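Local coordinates for xenavidin (Xenopus tropicalis, PDB 2UZ2), which binds biotin, as a frog member of the avidin family, in a pocket of each beta-barrel subunit of a tetramer, at residues V39-S44 and S72-V77. Sequence-based numbering, arbitrary orientation.
With BTN (biotin), chain D.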
ATOM      1  N   VAL B  39      16.786  10.766   2.444  1.00  2.00           N
ATOM      2  CA  VAL B  39      15.557  11.437   2.897  1.00  3.43           C
ATOM      3  C   VAL B  39      15.006  10.912   4.229  1.00  3.80           C
ATOM      4  O   VAL B  39      15.166   9.764   4.564  1.00  4.39           O
ATOM      5  CB  VAL B  39      14.427  11.420   1.825  1.00  2.90           C
ATOM      6  CG1 VAL B  39      14.871  12.171   0.578  1.00  4.88           C
ATOM      7  CG2 VAL B  39      13.975  10.009   1.521  1.00  2.00           C
ATOM      8  N   SER B  40      14.369  11.784   5.006  0.50  4.56           N
ATOM      9  CA  SER B  40      13.774  11.311   6.247  0.50  4.91           C
ATOM     10  C   SER B  40      12.557  12.144   6.600  0.50  6.58           C
ATOM     11  O   SER B  40      12.311  13.169   5.991  0.50  5.76           O
ATOM     12  CB  SER B  40      14.804  11.361   7.381  0.50  4.92           C
ATOM     13  OG  SER B  40      15.241  12.691   7.580  0.50  2.00           O
ATOM     14  N   LEU B  41      11.765  11.646   7.542  1.00  8.56           N
ATOM     15  CA  LEU B  41      10.653  12.415   8.115  1.00 10.86           C
ATOM     16  C   LEU B  41      11.206  13.356   9.189  1.00 12.29           C
ATOM     17  O   LEU B  41      10.816  14.533   9.283  1.00 12.73           O
ATOM     18  CB  LEU B  41       9.625  11.469   8.744  1.00 11.15           C
ATOM     19  CG  LEU B  41       8.921  10.431   7.894  1.00 12.39           C
ATOM     20  CD1 LEU B  41       8.204   9.426   8.761  1.00 15.97           C
ATOM     21  CD2 LEU B  41       7.933  11.137   6.987  1.00 11.26           C
ATOM     22  N   THR B  42      12.126  12.817   9.996  1.00 14.33           N
ATOM     23  CA  THR B  42      12.730  13.527  11.125  1.00 16.06           C
ATOM     24  C   THR B  42      13.707  14.635  10.711  1.00 16.12           C
ATOM     25  O   THR B  42      14.185  14.653   9.572  1.00 17.55           O
ATOM     26  CB  THR B  42      13.457  12.535  12.082  1.00 15.91           C
ATOM     27  OG1 THR B  42      13.799  13.213  13.289  1.00 17.46           O
ATOM     28  CG2 THR B  42      14.754  11.958  11.462  1.00 16.32           C
ATOM     29  N   ASN B  43      13.985  15.541  11.647  1.00 16.08           N
ATOM     30  CA  ASN B  43      15.018  16.561  11.445  0.50 15.14           C
ATOM     31  C   ASN B  43      16.342  16.136  12.074  1.00 14.89           C
ATOM     32  O   ASN B  43      17.351  16.848  11.976  1.00 14.92           O
ATOM     33  CB  ASN B  43      14.569  17.940  11.953  0.50 15.45           C
ATOM     34  CG  ASN B  43      13.775  18.715  10.916  0.50 15.25           C
ATOM     35  OD1 ASN B  43      13.612  18.275   9.774  0.50 15.67           O
ATOM     36  ND2 ASN B  43      13.275  19.873  11.311  0.50 15.96           N
ATOM     37  N   SER B  44      16.345  14.950  12.687  1.00 13.65           N
ATOM     38  CA  SER B  44      17.557  14.386  13.293  1.00 12.07           C
ATOM     39  C   SER B  44      18.550  14.042  12.200  1.00 10.41           C
ATOM     40  O   SER B  44      18.158  13.837  11.053  1.00 11.18           O
ATOM     41  CB  SER B  44      17.243  13.138  14.139  1.00 12.60           C
ATOM     42  OG  SER B  44      16.333  13.464  15.187  1.00 13.78           O
ATOM     43  N   SER B  72      15.689   7.413  14.551  1.00  2.00           N
ATOM     44  CA  SER B  72      14.260   7.707  14.747  1.00  2.00           C
ATOM     45  C   SER B  72      13.546   6.476  15.303  1.00  2.00           C
ATOM     46  O   SER B  72      14.151   5.386  15.348  1.00  2.00           O
ATOM     47  CB  SER B  72      13.605   8.131  13.424  1.00  2.19           C
ATOM     48  OG  SER B  72      13.338   7.002  12.659  1.00  4.30           O
ATOM     49  N   ASP B  73      12.289   6.650  15.740  1.00  2.00           N
ATOM     50  CA  ASP B  73      11.518   5.489  16.234  1.00  2.00           C
ATOM     51  C   ASP B  73      10.705   4.788  15.150  1.00  2.00           C
ATOM     52  O   ASP B  73       9.861   3.920  15.453  1.00  2.00           O
ATOM     53  CB  ASP B  73      10.635   5.878  17.435  1.00  2.00           C
ATOM     54  CG  ASP B  73      11.454   6.367  18.632  1.00  2.69           C
ATOM     55  OD1 ASP B  73      12.598   5.889  18.812  1.00  7.92           O
ATOM     56  OD2 ASP B  73      10.960   7.238  19.386  1.00  6.03           O
ATOM     57  N   SER B  74      11.014   5.098  13.884  1.00  2.00           N
ATOM     58  CA  SER B  74      10.362   4.484  12.716  1.00  2.00           C
ATOM     59  C   SER B  74      10.993   3.169  12.285  1.00  2.00           C
ATOM     60  O   SER B  74      12.103   2.823  12.708  1.00  2.00           O
ATOM     61  CB  SER B  74      10.455   5.438  11.520  1.00  2.00           C
ATOM     62  OG  SER B  74       9.830   6.674  11.831  1.00  2.00           O
ATOM     63  N   ILE B  75      10.279   2.418  11.451  1.00  2.00           N
ATOM     64  CA  ILE B  75      10.788   1.190  10.828  1.00  2.00           C
ATOM     65  C   ILE B  75      10.316   1.244   9.385  1.00  2.00           C
ATOM     66  O   ILE B  75       9.256   1.815   9.103  1.00  2.00           O
ATOM     67  CB  ILE B  75      10.170  -0.075  11.482  1.00  2.00           C
ATOM     68  CG1 ILE B  75      10.666  -0.300  12.934  1.00  2.00           C
ATOM     69  CG2 ILE B  75      10.400  -1.294  10.572  1.00  2.00           C
ATOM     70  CD1 ILE B  75      12.131  -0.766  13.061  1.00  2.00           C
ATOM     71  N   THR B  76      11.127   0.747   8.460  1.00  2.00           N
ATOM     72  CA  THR B  76      10.653   0.601   7.072  1.00  2.00           C
ATOM     73  C   THR B  76      10.945  -0.808   6.599  1.00  2.00           C
ATOM     74  O   THR B  76      12.008  -1.360   6.925  1.00  2.00           O
ATOM     75  CB  THR B  76      11.325   1.596   6.125  1.00  2.00           C
ATOM     76  OG1 THR B  76      11.133   2.924   6.635  1.00  2.00           O
ATOM     77  CG2 THR B  76      10.741   1.492   4.693  1.00  2.00           C
ATOM     78  N   VAL B  77       9.994  -1.365   5.855  1.00  2.00           N
ATOM     79  CA  VAL B  77      10.183  -2.682   5.209  1.00  2.00           C
ATOM     80  C   VAL B  77      10.071  -2.496   3.710  1.00  2.00           C
ATOM     81  O   VAL B  77       9.286  -1.677   3.243  1.00  2.00           O
ATOM     82  CB  VAL B  77       9.188  -3.770   5.716  1.00  2.00           C
ATOM     83  CG1 VAL B  77       9.470  -4.123   7.226  1.00  2.00           C
ATOM     84  CG2 VAL B  77       7.695  -3.349   5.532  1.00  2.00           C
TER
HETATM   85  C11 BTN D1124      12.440   8.586   9.698  1.00  9.84           C
HETATM   86  O11 BTN D1124      11.655   8.444  10.665  1.00  7.47           O
HETATM   87  O12 BTN D1124      12.620   9.748   9.259  1.00  9.72           O
HETATM   88  C10 BTN D1124      13.158   7.401   9.076  1.00  8.33           C
HETATM   89  C9  BTN D1124      13.677   7.704   7.675  1.00  7.84           C
HETATM   90  C8  BTN D1124      12.645   7.307   6.605  1.00  9.67           C
HETATM   91  C7  BTN D1124      13.264   7.083   5.236  1.00 11.33           C
HETATM   92  C2  BTN D1124      12.231   6.656   4.183  1.00 14.95           C
HETATM   93  S1  BTN D1124      11.714   5.090   4.449  1.00 21.24           S
HETATM   94  C6  BTN D1124      11.201   4.886   2.705  1.00 16.05           C
HETATM   95  C5  BTN D1124      11.926   5.864   1.797  1.00 16.98           C
HETATM   96  N1  BTN D1124      12.992   5.290   0.972  1.00 15.74           N
HETATM   97  C3  BTN D1124      14.170   5.859   1.268  1.00 14.30           C
HETATM   98  O3  BTN D1124      15.343   5.807   0.494  1.00  6.56           O
HETATM   99  N2  BTN D1124      14.074   6.544   2.405  1.00 16.40           N
HETATM  100  C4  BTN D1124      12.679   6.817   2.721  1.00 15.65           C
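T42 and S72 mark the closest backbone approach, their CA atoms 7.0 Å apart. Direct touching between loop 39-44 and the turn leading into strand 75-84 is slight: T42 CG2 lies 4.5 Å from S72 CB, and L41 CD1 comes near the hydroxyl of S74. The biotin carboxylate, bonded from both segments, bridges them, each gripping one oxygen. On the loop, the backbone N-H groups of L41 and T42 converge on O12, the first short but bent (N to O12 2.7 Å, 144°), the second longer but nearly straight (N to O12 3.2 Å, 168°). Opposite them, the hydroxyls of S72 and S74 both donate to O11. S74 suits its place as a compact donor, its OG 2.8 Å from O11. S72 donates and accepts: lying between its own backbone N and carbonyl carbon (chi1 79°), its OG also takes the N-H of S74, an ST turn that fixes its rotation. T42 OG1 likewise accepts from S44 N in an ST turn. Deeper in, V39 CG2 packs 3.6 Å from biotin N2, and T76 OG1, hydrogen-bonded to W69 NE1, lies 3.1 Å from S1. Loop 39-44 joins strands 30-36 and 49-55 at biotin's carboxylate end; L41 and S74 rest on L98 of strand 90-99, while W109 and T110 of a neighbouring subunit pack on V39 and L41.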